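Local coordinates for protein 6-phospho-beta-glucosidase BglT (Thermotoga maritima, PDB 1UP7) that hydrolyses cellobiose 6'-phosphate to glucose 6-phosphate and glucose, as a family 4 glycosidase that depends on NAD+ and manganese, at residues I35-D40 with D65-A70; G69-A74 with R130-A135. One frame throughout, in Å; residues are numbered along the deposited sequence.

Both contacts use the short helix 67-71 of the NAD-binding Rossmann domain, and they share Gly69 and Ala70. Contact 1 sets the start of that helix against the end of strand 33-37; contact 2 sets its end and the turn after it against the loop that follows helix 109-131. Their centres lie about 12 Å apart, and each is partly buried, with buried and exposed residues among those that touch. The chemistry differs. In contact 1 no hydrogen bond crosses between the segments: an aromatic ring and aliphatic groups do the packing, and the carboxylate of Asp38 bonds to the cofactor. Contact 2 is smaller, and a hydroxyl-to-carbonyl bond joins the turn to the loop.

Contact 1 (I35-D40 with D65-A70); sequences IFYDID and DTFEGA. With NAD (nicotinamide-adenine-dinucleotide), chain I.
Tyr37 lays one ring face against the backbone that leads into helix 67-71. Phe67 N sits 3.6 Å above the ring plane, over its centre, while Thr66 C is shifted toward the rim; Asp65 O lies at the edge, 3.5 Å from Tyr37 CE1. CG is anti to the backbone N (chi1 170°), close to Thr66 O.

Apolar contacts extend from Tyr37 back to Ile35, earlier in strand 33-37. Ala70 CB meets Tyr37 CB at 3.8 Å and also touches Ile35 CG2, which in turn approaches Ala70 O. That oxygen and Gly69 O both accept from Arg4 NH1, so the polar carbonyls beside Ile35 have their partner on strand 4-8. Phe67 CB lies over the same Tyr37 ring face, toward CE2 and CD2, but the Phe67 ring leads away to stack with Tyr125 of helix 109-131.

No hydrogen bond crosses between the segments; polar groups bond within a segment, to NAD or to neighbours. Thr66 is the helix N-cap, its OG1 accepting from Gly69 N at 3.1 Å. Asp38 OD1 accepts from NAD O2B at 2.6 Å and Asp38 OD2 from NAD O3B at 2.7 Å, so the carboxylate holds both ribose hydroxyls. Asp40 N donates to the anti lone pair of Asp38 OD1 in an Asx turn, and Gly11 N donates to OD2, two backbone bonds that help fix the carboxylate's orientation. Ile39 packs on the adenine, with CD1 3.4 Å from NAD N7A.

An acidic residue just past the second strand, gripping the adenosine ribose diol, is the classic signature of an NAD-binding Rossmann fold.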
loop_
_atom_site.group_PDB
_atom_site.type_symbol
_atom_site.label_atom_id
_atom_site.label_comp_id
_atom_site.label_asym_id
_atom_site.label_seq_id
_atom_site.Cartn_x
_atom_site.Cartn_y
_atom_site.Cartn_z
ATOM N N ILE A 35 39.158 13.011 13.333
ATOM C CA ILE A 35 39.922 11.900 13.875
ATOM C C ILE A 35 39.863 10.682 12.949
ATOM O O ILE A 35 38.796 10.321 12.429
ATOM C CB ILE A 35 39.467 11.575 15.298
ATOM C CG1 ILE A 35 40.405 10.540 15.928
ATOM C CG2 ILE A 35 38.056 11.053 15.276
ATOM C CD1 ILE A 35 40.408 10.580 17.472
ATOM N N PHE A 36 41.021 10.059 12.773
ATOM C CA PHE A 36 41.213 9.001 11.798
ATOM C C PHE A 36 41.477 7.674 12.484
ATOM O O PHE A 36 42.239 7.623 13.446
ATOM C CB PHE A 36 42.391 9.347 10.850
ATOM C CG PHE A 36 42.139 10.534 9.983
ATOM C CD1 PHE A 36 41.471 10.389 8.759
ATOM C CD2 PHE A 36 42.523 11.807 10.392
ATOM C CE1 PHE A 36 41.217 11.496 7.930
ATOM C CE2 PHE A 36 42.266 12.937 9.586
ATOM C CZ PHE A 36 41.619 12.773 8.332
ATOM N N TYR A 37 40.826 6.618 11.991
ATOM C CA TYR A 37 41.095 5.266 12.413
ATOM C C TYR A 37 41.290 4.388 11.173
ATOM O O TYR A 37 40.575 4.554 10.171
ATOM C CB TYR A 37 39.962 4.709 13.301
ATOM C CG TYR A 37 40.156 3.233 13.525
ATOM C CD1 TYR A 37 41.231 2.779 14.282
ATOM C CD2 TYR A 37 39.349 2.295 12.892
ATOM C CE1 TYR A 37 41.482 1.437 14.464
ATOM C CE2 TYR A 37 39.582 0.921 13.069
ATOM C CZ TYR A 37 40.658 0.505 13.867
ATOM O OH TYR A 37 40.939 -0.836 14.057
ATOM N N ASP A 38 42.243 3.464 11.257
ATOM C CA ASP A 38 42.513 2.454 10.221
ATOM C C ASP A 38 43.137 1.220 10.914
ATOM O O ASP A 38 43.859 1.365 11.889
ATOM C CB ASP A 38 43.520 3.007 9.182
ATOM C CG ASP A 38 43.359 2.394 7.789
ATOM O OD1 ASP A 38 43.747 1.211 7.564
ATOM O OD2 ASP A 38 42.845 3.047 6.841
ATOM N N ILE A 39 42.872 0.026 10.392
ATOM C CA ILE A 39 43.489 -1.213 10.886
ATOM C C ILE A 39 44.973 -1.272 10.534
ATOM O O ILE A 39 45.734 -2.061 11.113
ATOM C CB ILE A 39 42.769 -2.486 10.325
ATOM C CG1 ILE A 39 42.914 -2.603 8.782
ATOM C CG2 ILE A 39 41.323 -2.537 10.798
ATOM C CD1 ILE A 39 42.351 -3.938 8.164
ATOM N N ASP A 40 45.378 -0.435 9.576
ATOM C CA ASP A 40 46.741 -0.415 9.048
ATOM C C ASP A 40 47.426 0.899 9.437
ATOM O O ASP A 40 47.390 1.886 8.700
ATOM C CB ASP A 40 46.707 -0.571 7.523
ATOM C CG ASP A 40 48.094 -0.718 6.898
ATOM O OD1 ASP A 40 49.121 -0.441 7.548
ATOM O OD2 ASP A 40 48.257 -1.059 5.716
ATOM N N ASP A 65 43.863 4.970 17.946
ATOM C CA ASP A 65 44.287 3.570 17.843
ATOM C C ASP A 65 43.130 2.593 17.740
ATOM O O ASP A 65 43.354 1.465 17.364
ATOM C CB ASP A 65 45.182 3.174 19.034
ATOM C CG ASP A 65 46.577 3.772 18.955
ATOM O OD1 ASP A 65 47.057 4.008 17.826
ATOM O OD2 ASP A 65 47.267 4.027 19.985
ATOM N N THR A 66 41.917 3.023 18.085
ATOM C CA THR A 66 40.753 2.147 18.078
ATOM C C THR A 66 39.586 2.794 17.333
ATOM O O THR A 66 39.519 4.010 17.208
ATOM C CB THR A 66 40.353 1.857 19.513
ATOM O OG1 THR A 66 40.056 3.107 20.158
ATOM C CG2 THR A 66 41.550 1.228 20.310
ATOM N N PHE A 67 38.659 1.965 16.869
ATOM C CA PHE A 67 37.408 2.445 16.325
ATOM C C PHE A 67 36.632 3.244 17.381
ATOM O O PHE A 67 36.149 4.345 17.098
ATOM C CB PHE A 67 36.578 1.266 15.787
ATOM C CG PHE A 67 35.280 1.691 15.200
ATOM C CD1 PHE A 67 34.166 1.846 16.011
ATOM C CD2 PHE A 67 35.173 1.989 13.848
ATOM C CE1 PHE A 67 32.961 2.284 15.473
ATOM C CE2 PHE A 67 33.958 2.413 13.323
ATOM C CZ PHE A 67 32.856 2.559 14.151
ATOM N N GLU A 68 36.514 2.677 18.583
ATOM C CA GLU A 68 35.709 3.279 19.643
ATOM C C GLU A 68 36.214 4.693 19.964
ATOM O O GLU A 68 35.444 5.635 20.086
ATOM C CB GLU A 68 35.715 2.393 20.894
ATOM C CG GLU A 68 34.760 2.914 21.969
ATOM C CD GLU A 68 34.201 1.811 22.891
ATOM O OE1 GLU A 68 33.980 0.655 22.394
ATOM O OE2 GLU A 68 33.977 2.119 24.112
ATOM N N GLY A 69 37.533 4.820 20.068
ATOM C CA GLY A 69 38.182 6.092 20.330
ATOM C C GLY A 69 37.933 7.135 19.244
ATOM O O GLY A 69 37.927 8.333 19.516
ATOM N N ALA A 70 37.712 6.678 18.016
ATOM C CA ALA A 70 37.439 7.586 16.932
ATOM C C ALA A 70 36.002 8.125 16.980
ATOM O O ALA A 70 35.806 9.326 16.771
ATOM C CB ALA A 70 37.793 6.938 15.570
HETATM P PA NAD I . 41.237 1.010 0.234
HETATM O O1A NAD I . 41.679 -0.360 -0.090
HETATM O O2A NAD I . 42.325 2.101 0.140
HETATM O O5B NAD I . 40.666 0.902 1.747
HETATM C C5B NAD I . 40.588 2.054 2.546
HETATM C C4B NAD I . 41.209 1.792 3.911
HETATM O O4B NAD I . 40.371 0.939 4.687
HETATM C C3B NAD I . 42.582 1.131 3.882
HETATM O O3B NAD I . 43.513 2.035 4.459
HETATM C C2B NAD I . 42.427 -0.128 4.739
HETATM O O2B NAD I . 43.556 -0.365 5.554
HETATM C C1B NAD I . 41.238 0.260 5.600
HETATM N N9A NAD I . 40.507 -0.855 6.195
HETATM C C8A NAD I . 40.264 -2.122 5.699
HETATM N N7A NAD I . 39.504 -2.757 6.619
HETATM C C5A NAD I . 39.218 -1.929 7.641
HETATM C C6A NAD I . 38.506 -2.070 8.826
HETATM N N6A NAD I . 37.903 -3.209 9.149
HETATM N N1A NAD I . 38.428 -0.992 9.700
HETATM C C2A NAD I . 39.066 0.201 9.404
HETATM N N3A NAD I . 39.792 0.316 8.243
HETATM C C4A NAD I . 39.862 -0.729 7.388
HETATM O O3 NAD I . 40.022 1.325 -0.774
HETATM P PN NAD I . 39.436 2.745 -1.227
HETATM O O1N NAD I . 39.621 2.738 -2.700
HETATM O O2N NAD I . 39.918 3.858 -0.438
HETATM O O5D NAD I . 37.881 2.656 -0.865
HETATM C C5D NAD I . 37.367 2.208 0.376
HETATM C C4D NAD I . 35.887 1.844 0.173
HETATM O O4D NAD I . 35.097 2.955 -0.252
HETATM C C3D NAD I . 35.701 0.781 -0.899
HETATM O O3D NAD I . 34.714 -0.076 -0.409
HETATM C C2D NAD I . 35.204 1.542 -2.124
HETATM O O2D NAD I . 34.382 0.795 -3.004
HETATM C C1D NAD I . 34.515 2.757 -1.544
HETATM N N1N NAD I . 34.902 3.961 -2.284
HETATM C C2N NAD I . 35.384 4.991 -1.508
HETATM C C3N NAD I . 35.784 6.181 -2.064
HETATM C C7N NAD I . 36.322 7.260 -1.154
HETATM O O7N NAD I . 35.942 8.618 -1.272
HETATM N N7N NAD I . 37.183 6.897 -0.191
HETATM C C4N NAD I . 35.684 6.308 -3.452
HETATM C C5N NAD I . 35.186 5.269 -4.264
HETATM C C6N NAD I . 34.791 4.078 -3.654
#

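Contact 2 (G69-A74 with R130-A135); sequences GAVVDA and RKTSNA
Ser133, Val72 and Thr132 have the most surface buried here, and Ser133 makes the hydrogen bond between the segments. Its OG donates to Val71 O at 2.9 Å, with a C=O...donor angle of 146° and the donor tilted 33° from the carbonyl plane. Ala74 N reaches the same oxygen from the opposite face at 3.1 Å, closing the type I turn from Val71 to Ala74, so two donors grip this carbonyl. A chi1 of 56° places OG between the backbone N and the carbonyl carbon, where it meets Val71 O. Ser133 CB lies 3.3 Å from Ala74 O. An alanine in place of Ser133 would probably leave Val71 O with the turn bond but without its link to the other segment.

Val72 points its CB away, yet its CG2 comes within 4.5 Å of Thr132 CB. Thr132 OG1 lies 4.1 Å from Val71 CG2, the two side chains crossing at about a right angle; the Thr132 hydroxyl bonds to Thr128 O of helix 109-131.

The turn after helix 67-71 and the loop after helix 109-131 lead into the adjacent parallel strands 76-79 and 136-139. Val71 and Ala135 both touch Val77 on the first of these, and Ala74 packs on Ala6 of strand 4-8.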
loop_
_atom_site.group_PDB
_atom_site.type_symbol
_atom_site.label_atom_id
_atom_site.label_comp_id
_atom_site.label_asym_id
_atom_site.label_seq_id
_atom_site.Cartn_x
_atom_site.Cartn_y
_atom_site.Cartn_z
ATOM N N GLY A 69 37.533 4.820 20.068
ATOM C CA GLY A 69 38.182 6.092 20.330
ATOM C C GLY A 69 37.933 7.135 19.244
ATOM O O GLY A 69 37.927 8.333 19.516
ATOM N N ALA A 70 37.712 6.678 18.016
ATOM C CA ALA A 70 37.439 7.586 16.932
ATOM C C ALA A 70 36.002 8.125 16.980
ATOM O O ALA A 70 35.806 9.326 16.771
ATOM C CB ALA A 70 37.793 6.938 15.570
ATOM N N VAL A 71 35.035 7.263 17.303
ATOM C CA VAL A 71 33.621 7.583 17.155
ATOM C C VAL A 71 32.947 8.102 18.420
ATOM O O VAL A 71 31.863 8.687 18.343
ATOM C CB VAL A 71 32.838 6.374 16.618
ATOM C CG1 VAL A 71 33.418 5.914 15.292
ATOM C CG2 VAL A 71 32.791 5.225 17.670
ATOM N N VAL A 72 33.601 7.932 19.568
ATOM C CA VAL A 72 32.993 8.196 20.878
ATOM C C VAL A 72 32.373 9.596 21.010
ATOM O O VAL A 72 31.241 9.733 21.537
ATOM C CB VAL A 72 33.985 7.864 22.059
ATOM C CG1 VAL A 72 35.205 8.825 22.095
ATOM C CG2 VAL A 72 33.263 7.856 23.407
ATOM N N ASP A 73 33.083 10.627 20.550
ATOM C CA ASP A 73 32.549 11.992 20.643
ATOM C C ASP A 73 32.228 12.601 19.269
ATOM O O ASP A 73 32.173 13.830 19.114
ATOM C CB ASP A 73 33.515 12.902 21.400
ATOM C CG ASP A 73 33.641 12.524 22.863
ATOM O OD1 ASP A 73 32.583 12.274 23.517
ATOM O OD2 ASP A 73 34.762 12.444 23.434
ATOM N N ALA A 74 32.016 11.738 18.279
ATOM C CA ALA A 74 31.837 12.191 16.911
ATOM C C ALA A 74 30.380 12.541 16.627
ATOM O O ALA A 74 29.459 11.861 17.084
ATOM C CB ALA A 74 32.350 11.138 15.941
ATOM N N ARG A 130 26.053 3.356 17.830
ATOM C CA ARG A 130 24.763 3.457 18.497
ATOM C C ARG A 130 24.869 3.460 20.040
ATOM O O ARG A 130 24.123 4.154 20.705
ATOM C CB ARG A 130 23.820 2.384 17.923
ATOM C CG ARG A 130 23.160 1.412 18.862
ATOM C CD ARG A 130 22.512 0.191 18.130
ATOM N NE ARG A 130 21.254 0.597 17.502
ATOM C CZ ARG A 130 20.733 0.080 16.401
ATOM N NH1 ARG A 130 21.330 -0.915 15.771
ATOM N NH2 ARG A 130 19.592 0.573 15.940
ATOM N N LYS A 131 25.830 2.724 20.591
ATOM C CA LYS A 131 25.961 2.625 22.054
ATOM C C LYS A 131 26.772 3.778 22.643
ATOM O O LYS A 131 26.811 3.934 23.845
ATOM C CB LYS A 131 26.598 1.291 22.470
ATOM C CG LYS A 131 25.583 0.157 22.639
ATOM C CD LYS A 131 26.105 -1.176 22.072
ATOM C CE LYS A 131 26.153 -2.296 23.143
ATOM N NZ LYS A 131 26.462 -3.674 22.577
ATOM N N THR A 132 27.421 4.578 21.797
ATOM C CA THR A 132 28.208 5.714 22.274
ATOM C C THR A 132 27.639 7.059 21.796
ATOM O O THR A 132 26.756 7.644 22.471
ATOM C CB THR A 132 29.715 5.569 21.909
ATOM O OG1 THR A 132 29.861 5.275 20.515
ATOM C CG2 THR A 132 30.329 4.334 22.581
ATOM N N SER A 133 28.108 7.537 20.647
ATOM C CA SER A 133 27.802 8.886 20.176
ATOM C C SER A 133 26.449 9.016 19.492
ATOM O O SER A 133 25.925 10.112 19.332
ATOM C CB SER A 133 28.881 9.339 19.188
ATOM O OG SER A 133 29.020 8.424 18.085
ATOM N N ASN A 134 25.903 7.904 19.026
ATOM C CA ASN A 134 24.755 7.982 18.133
ATOM C C ASN A 134 24.964 9.012 16.985
ATOM O O ASN A 134 24.082 9.814 16.675
ATOM C CB ASN A 134 23.478 8.279 18.941
ATOM C CG ASN A 134 22.372 7.315 18.609
ATOM O OD1 ASN A 134 21.531 7.604 17.740
ATOM N ND2 ASN A 134 22.396 6.119 19.239
ATOM N N ALA A 135 26.166 9.002 16.405
ATOM C CA ALA A 135 26.517 9.873 15.294
ATOM C C ALA A 135 25.738 9.497 14.038
ATOM O O ALA A 135 25.227 8.375 13.925
ATOM C CB ALA A 135 27.988 9.748 15.022
#